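Local atomic coordinates of CoA transferase (Mycobacterium tuberculosis, PDB entry 5YIY), a protein that binds fatty acyl-CoAs of varying chain length, palmitoyl-CoA most tightly, and probably works in fatty acid metabolism as a family III CoA transferase. Residues V30-G35 with R71-V76; I278-L283 with L306-A311. The protein carries 1 engineered substitution. All coordinates share one frame; numbering follows the deposited sequence.

Contact 1 (V30-G35 with R71-V76); sequences VLVDLG and RGKKSV
Val32, in the last turn of helix 23-33, faces the turn that leads into strand 74-77, and its CA lies 6.6 Å from that of Gly72, the nearest CA pair across the contact. This is the Rossmann-fold domain, where strand 74-77 borders 37-42 at one end of the six-stranded parallel sheet. The helix finishes in a Schellman motif: Gly35, at positive phi, is the C-prime residue, its N bonded to Val32 O while Ala36 N reaches back to Leu31 O. Gly72 also takes positive phi, and its CA comes within 4.3 Å of Val32 CG1.

Val32 spreads its two methyls over this turn. CG1, anti to the backbone N (chi1 161°), sits 3.3 Å from Arg71 O, while CG2 lies against the aliphatic part of Lys73, 3.7 Å from its CG. The extended lysine chain runs on past the valine and carries NZ to a salt bridge with Asp17, with Pro25 O, Asn69 O and Asn70 OD1 also accepting from it.

The polar half of the contact belongs to Asp33 and Arg71. Asp33 OD2 takes a hydrogen bond from Thr365 OG1, and the arginine comes to it as a looser second partner. A bend at chi3 (-70°) folds the Arg71 chain back toward the helix, and the guanidinium plane stands 30° from that of the carboxylate. OD2 meets the guanidinium at its edge, in plane, in a weak salt bridge: Arg71 NH2 to Asp33 OD2, 3.5 Å.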
loop_
_atom_site.group_PDB
_atom_site.type_symbol
_atom_site.label_atom_id
_atom_site.label_comp_id
_atom_site.label_asym_id
_atom_site.label_seq_id
_atom_site.Cartn_x
_atom_site.Cartn_y
_atom_site.Cartn_z
ATOM N N VAL A 30 10.423 -8.901 0.005
ATOM C CA VAL A 30 9.478 -9.523 0.924
ATOM C C VAL A 30 9.672 -11.038 0.930
ATOM O O VAL A 30 9.692 -11.667 1.988
ATOM C CB VAL A 30 8.018 -9.185 0.552
ATOM C CG1 VAL A 30 7.045 -10.010 1.379
ATOM C CG2 VAL A 30 7.754 -7.698 0.740
ATOM N N LEU A 31 9.831 -11.612 -0.258
ATOM C CA LEU A 31 10.039 -13.049 -0.397
ATOM C C LEU A 31 11.361 -13.479 0.234
ATOM O O LEU A 31 11.459 -14.567 0.803
ATOM C CB LEU A 31 10.000 -13.458 -1.871
ATOM C CG LEU A 31 8.700 -13.162 -2.621
ATOM C CD1 LEU A 31 8.763 -13.695 -4.045
ATOM C CD2 LEU A 31 7.502 -13.739 -1.882
ATOM N N VAL A 32 12.373 -12.621 0.130
ATOM C CA VAL A 32 13.667 -12.884 0.749
ATOM C C VAL A 32 13.524 -12.942 2.268
ATOM O O VAL A 32 14.046 -13.848 2.918
ATOM C CB VAL A 32 14.709 -11.810 0.369
ATOM C CG1 VAL A 32 15.873 -11.816 1.349
ATOM C CG2 VAL A 32 15.208 -12.033 -1.046
ATOM N N ASP A 33 12.801 -11.973 2.820
ATOM C CA ASP A 33 12.573 -11.905 4.259
ATOM C C ASP A 33 11.770 -13.107 4.750
ATOM O O ASP A 33 11.893 -13.517 5.905
ATOM C CB ASP A 33 11.854 -10.605 4.627
ATOM C CG ASP A 33 12.735 -9.383 4.455
ATOM O OD1 ASP A 33 13.958 -9.551 4.262
ATOM O OD2 ASP A 33 12.205 -8.254 4.514
ATOM N N LEU A 34 10.950 -13.670 3.867
ATOM C CA LEU A 34 10.156 -14.846 4.206
ATOM C C LEU A 34 10.916 -16.145 3.940
ATOM O O LEU A 34 10.357 -17.233 4.069
ATOM C CB LEU A 34 8.835 -14.839 3.434
ATOM C CG LEU A 34 7.885 -13.681 3.747
ATOM C CD1 LEU A 34 6.664 -13.721 2.841
ATOM C CD2 LEU A 34 7.474 -13.703 5.212
ATOM N N GLY A 35 12.186 -16.027 3.563
ATOM C CA GLY A 35 13.063 -17.180 3.473
ATOM C C GLY A 35 13.318 -17.749 2.088
ATOM O O GLY A 35 14.039 -18.735 1.947
ATOM N N ARG A 71 18.223 -6.665 -0.422
ATOM C CA ARG A 71 19.017 -7.310 0.619
ATOM C C ARG A 71 18.886 -8.828 0.550
ATOM O O ARG A 71 17.785 -9.358 0.416
ATOM C CB ARG A 71 18.593 -6.814 2.003
ATOM C CG ARG A 71 18.787 -5.324 2.226
ATOM C CD ARG A 71 18.180 -4.874 3.550
ATOM N NE ARG A 71 16.719 -4.919 3.536
ATOM C CZ ARG A 71 15.992 -5.897 4.068
ATOM N NH1 ARG A 71 16.586 -6.920 4.666
ATOM N NH2 ARG A 71 14.668 -5.851 4.005
ATOM N N GLY A 72 20.016 -9.522 0.637
ATOM C CA GLY A 72 20.021 -10.972 0.695
ATOM C C GLY A 72 19.730 -11.671 -0.621
ATOM O O GLY A 72 19.628 -12.897 -0.668
ATOM N N LYS A 73 19.595 -10.896 -1.693
ATOM C CA LYS A 73 19.334 -11.465 -3.010
ATOM C C LYS A 73 20.618 -11.944 -3.678
ATOM O O LYS A 73 21.720 -11.646 -3.218
ATOM C CB LYS A 73 18.637 -10.446 -3.913
ATOM C CG LYS A 73 17.224 -10.090 -3.490
ATOM C CD LYS A 73 16.577 -9.163 -4.504
ATOM C CE LYS A 73 15.164 -8.790 -4.095
ATOM N NZ LYS A 73 14.534 -7.879 -5.088
ATOM N N LYS A 74 20.463 -12.693 -4.764
ATOM C CA LYS A 74 21.597 -13.125 -5.570
ATOM C C LYS A 74 21.476 -12.515 -6.961
ATOM O O LYS A 74 20.370 -12.255 -7.432
ATOM C CB LYS A 74 21.661 -14.652 -5.640
ATOM C CG LYS A 74 21.600 -15.319 -4.275
ATOM C CD LYS A 74 22.003 -16.782 -4.334
ATOM C CE LYS A 74 21.989 -17.403 -2.947
ATOM N NZ LYS A 74 22.554 -18.780 -2.938
ATOM N N SER A 75 22.609 -12.280 -7.616
ATOM C CA SER A 75 22.602 -11.547 -8.878
ATOM C C SER A 75 23.180 -12.339 -10.046
ATOM O O SER A 75 24.179 -13.044 -9.906
ATOM C CB SER A 75 23.371 -10.234 -8.724
ATOM O OG SER A 75 23.369 -9.497 -9.935
ATOM N N VAL A 76 22.538 -12.204 -11.202
ATOM C CA VAL A 76 23.019 -12.810 -12.436
ATOM C C VAL A 76 23.018 -11.782 -13.565
ATOM O O VAL A 76 21.978 -11.220 -13.904
ATOM C CB VAL A 76 22.166 -14.028 -12.844
ATOM C CG1 VAL A 76 22.428 -14.405 -14.294
ATOM C CG2 VAL A 76 22.448 -15.205 -11.922
#

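Contact 2 (I278-L283 with L306-A311); sequences IGRPDL and LELALA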
loop_
_atom_site.group_PDB
_atom_site.type_symbol
_atom_site.label_atom_id
_atom_site.label_comp_id
_atom_site.label_asym_id
_atom_site.label_seq_id
_atom_site.Cartn_x
_atom_site.Cartn_y
_atom_site.Cartn_z
ATOM N N ILE A 278 -12.181 20.938 25.248
ATOM C CA ILE A 278 -11.858 22.255 24.708
ATOM C C ILE A 278 -12.753 23.340 25.297
ATOM O O ILE A 278 -12.642 24.510 24.932
ATOM C CB ILE A 278 -11.982 22.282 23.174
ATOM C CG1 ILE A 278 -13.436 22.055 22.752
ATOM C CG2 ILE A 278 -11.059 21.246 22.548
ATOM C CD1 ILE A 278 -13.611 21.795 21.272
ATOM N N GLY A 279 -13.636 22.948 26.209
ATOM C CA GLY A 279 -14.492 23.895 26.898
ATOM C C GLY A 279 -15.628 24.438 26.050
ATOM O O GLY A 279 -16.006 25.602 26.185
ATOM N N ARG A 280 -16.173 23.600 25.175
ATOM C CA ARG A 280 -17.289 24.008 24.324
ATOM C C ARG A 280 -18.452 23.016 24.367
ATOM O O ARG A 280 -18.698 22.306 23.392
ATOM C CB ARG A 280 -16.821 24.188 22.878
ATOM C CG ARG A 280 -15.751 25.251 22.692
ATOM C CD ARG A 280 -16.321 26.647 22.882
ATOM N NE ARG A 280 -17.527 26.858 22.086
ATOM C CZ ARG A 280 -17.536 27.394 20.870
ATOM N NH1 ARG A 280 -16.400 27.775 20.302
ATOM N NH2 ARG A 280 -18.682 27.547 20.220
ATOM N N PRO A 281 -19.176 22.967 25.498
ATOM C CA PRO A 281 -20.325 22.064 25.645
ATOM C C PRO A 281 -21.482 22.431 24.719
ATOM O O PRO A 281 -22.310 21.576 24.403
ATOM C CB PRO A 281 -20.734 22.246 27.115
ATOM C CG PRO A 281 -19.563 22.905 27.776
ATOM C CD PRO A 281 -18.946 23.757 26.718
ATOM N N ASP A 282 -21.532 23.691 24.299
ATOM C CA ASP A 282 -22.602 24.185 23.437
ATOM C C ASP A 282 -22.648 23.479 22.083
ATOM O O ASP A 282 -23.718 23.315 21.498
ATOM C CB ASP A 282 -22.448 25.693 23.224
ATOM C CG ASP A 282 -21.047 26.078 22.784
ATOM O OD1 ASP A 282 -20.075 25.573 23.383
ATOM O OD2 ASP A 282 -20.917 26.883 21.837
ATOM N N LEU A 283 -21.485 23.069 21.593
ATOM C CA LEU A 283 -21.374 22.432 20.284
ATOM C C LEU A 283 -22.074 21.074 20.202
ATOM O O LEU A 283 -22.506 20.661 19.125
ATOM C CB LEU A 283 -19.901 22.269 19.903
ATOM C CG LEU A 283 -19.113 23.554 19.641
ATOM C CD1 LEU A 283 -17.714 23.231 19.140
ATOM C CD2 LEU A 283 -19.847 24.448 18.654
ATOM N N LEU A 306 -14.097 25.271 16.239
ATOM C CA LEU A 306 -13.080 24.486 16.930
ATOM C C LEU A 306 -11.779 25.263 17.096
ATOM O O LEU A 306 -11.182 25.266 18.172
ATOM C CB LEU A 306 -12.811 23.178 16.182
ATOM C CG LEU A 306 -13.913 22.117 16.219
ATOM C CD1 LEU A 306 -13.504 20.890 15.418
ATOM C CD2 LEU A 306 -14.253 21.737 17.651
ATOM N N GLU A 307 -11.346 25.922 16.025
ATOM C CA GLU A 307 -10.095 26.672 16.039
ATOM C C GLU A 307 -10.165 27.876 16.974
ATOM O O GLU A 307 -9.142 28.335 17.482
ATOM C CB GLU A 307 -9.731 27.122 14.624
ATOM C CG GLU A 307 -9.198 26.000 13.748
ATOM C CD GLU A 307 -8.810 26.469 12.362
ATOM O OE1 GLU A 307 -9.147 27.618 12.005
ATOM O OE2 GLU A 307 -8.168 25.688 11.629
ATOM N N LEU A 308 -11.373 28.387 17.192
ATOM C CA LEU A 308 -11.581 29.461 18.156
ATOM C C LEU A 308 -11.251 28.969 19.563
ATOM O O LEU A 308 -10.650 29.688 20.361
ATOM C CB LEU A 308 -13.019 29.978 18.091
ATOM C CG LEU A 308 -13.410 31.055 19.105
ATOM C CD1 LEU A 308 -12.690 32.361 18.808
ATOM C CD2 LEU A 308 -14.917 31.263 19.120
ATOM N N ALA A 309 -11.646 27.734 19.855
ATOM C CA ALA A 309 -11.393 27.130 21.158
ATOM C C ALA A 309 -9.941 26.679 21.291
ATOM O O ALA A 309 -9.350 26.766 22.367
ATOM C CB ALA A 309 -12.334 25.958 21.389
ATOM N N LEU A 310 -9.373 26.190 20.192
ATOM C CA LEU A 310 -8.001 25.690 20.191
ATOM C C LEU A 310 -6.968 26.814 20.253
ATOM O O LEU A 310 -5.772 26.560 20.395
ATOM C CB LEU A 310 -7.753 24.825 18.954
ATOM C CG LEU A 310 -8.505 23.495 18.896
ATOM C CD1 LEU A 310 -8.339 22.843 17.535
ATOM C CD2 LEU A 310 -8.031 22.562 20.002
ATOM N N ALA A 311 -7.434 28.053 20.143
ATOM C CA ALA A 311 -6.554 29.216 20.189
ATOM C C ALA A 311 -5.945 29.414 21.576
ATOM O O ALA A 311 -4.956 30.130 21.732
ATOM C CB ALA A 311 -7.310 30.465 19.762
#
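Ala309 is the low point, between larger leucines, of the face that helix 299-310 turns to the loop 278-283, and the side chains of Ile278 and Arg280 lie over it. The nearest CA pair, Ile278 and Ala309, is 6.0 Å apart. The alanine methyl touches the loop at two places: it lies 3.7 Å from Arg280 CG and, next to it, 3.8 Å from Ile278 O.

Ile278 reaches past that methyl with both of its branches. Its CG1 is held between the backbone N and the carbonyl carbon (chi1 65°), which sends CD1 to Leu306 CD2 at 3.7 Å, whereas CG2 goes to Leu310 CD2 at 4.2 Å. The isoleucine thus fits between two leucines one helical turn apart. Leu306 CD2 is shared, because Leu283 CD1 meets the same methyl at 4.1 Å.

At the solvent-facing margin Arg280 curls at chi2 and chi3, and its chain crosses Leu308 at about a right angle, with NH1 4.0 Å from Leu308 CD2. The guanidinium is held from the loop itself: NE and NH2 grip Asp282 side-on, one to each carboxylate oxygen by its syn lone pair. The NH2 to OD2 bond, 2.8 Å and 165° at the hydrogen, is the shorter of the two. NH2 also forms a salt bridge with Glu305, one residue ahead of the helical segment.

The loop starts where helix 268-277 ends in a Schellman motif at Gly279. Trp271 and Cys275 of that helix pack on Leu283, while Phe254 covers Leu306 and Leu310, so helix 299-310 rests on the edge strand 253-255 of the antiparallel sheet and the loop leans back on helix 268-277.

Overall arrangement
The two contacts lie on opposite sides of the chain's centre, with 53 Å between their centres and about 38 Å between nearest atoms, and they share no helix or strand. Both are largely buried, but contact 1 sits nearer the middle of the chain, on the parallel sheet, and Val30 and Leu34 of its helical segment also pack on the second subunit. Contact 2 is peripheral, reaches solvent along one margin and touches no other chain. Their chemistry differs accordingly: an ion pair spans contact 1, weakly, beside a small apolar patch, whereas apolar side chains join the segments of contact 2, where Asp282 in the loop and Glu305, just before the helical segment, meet the charge of Arg280.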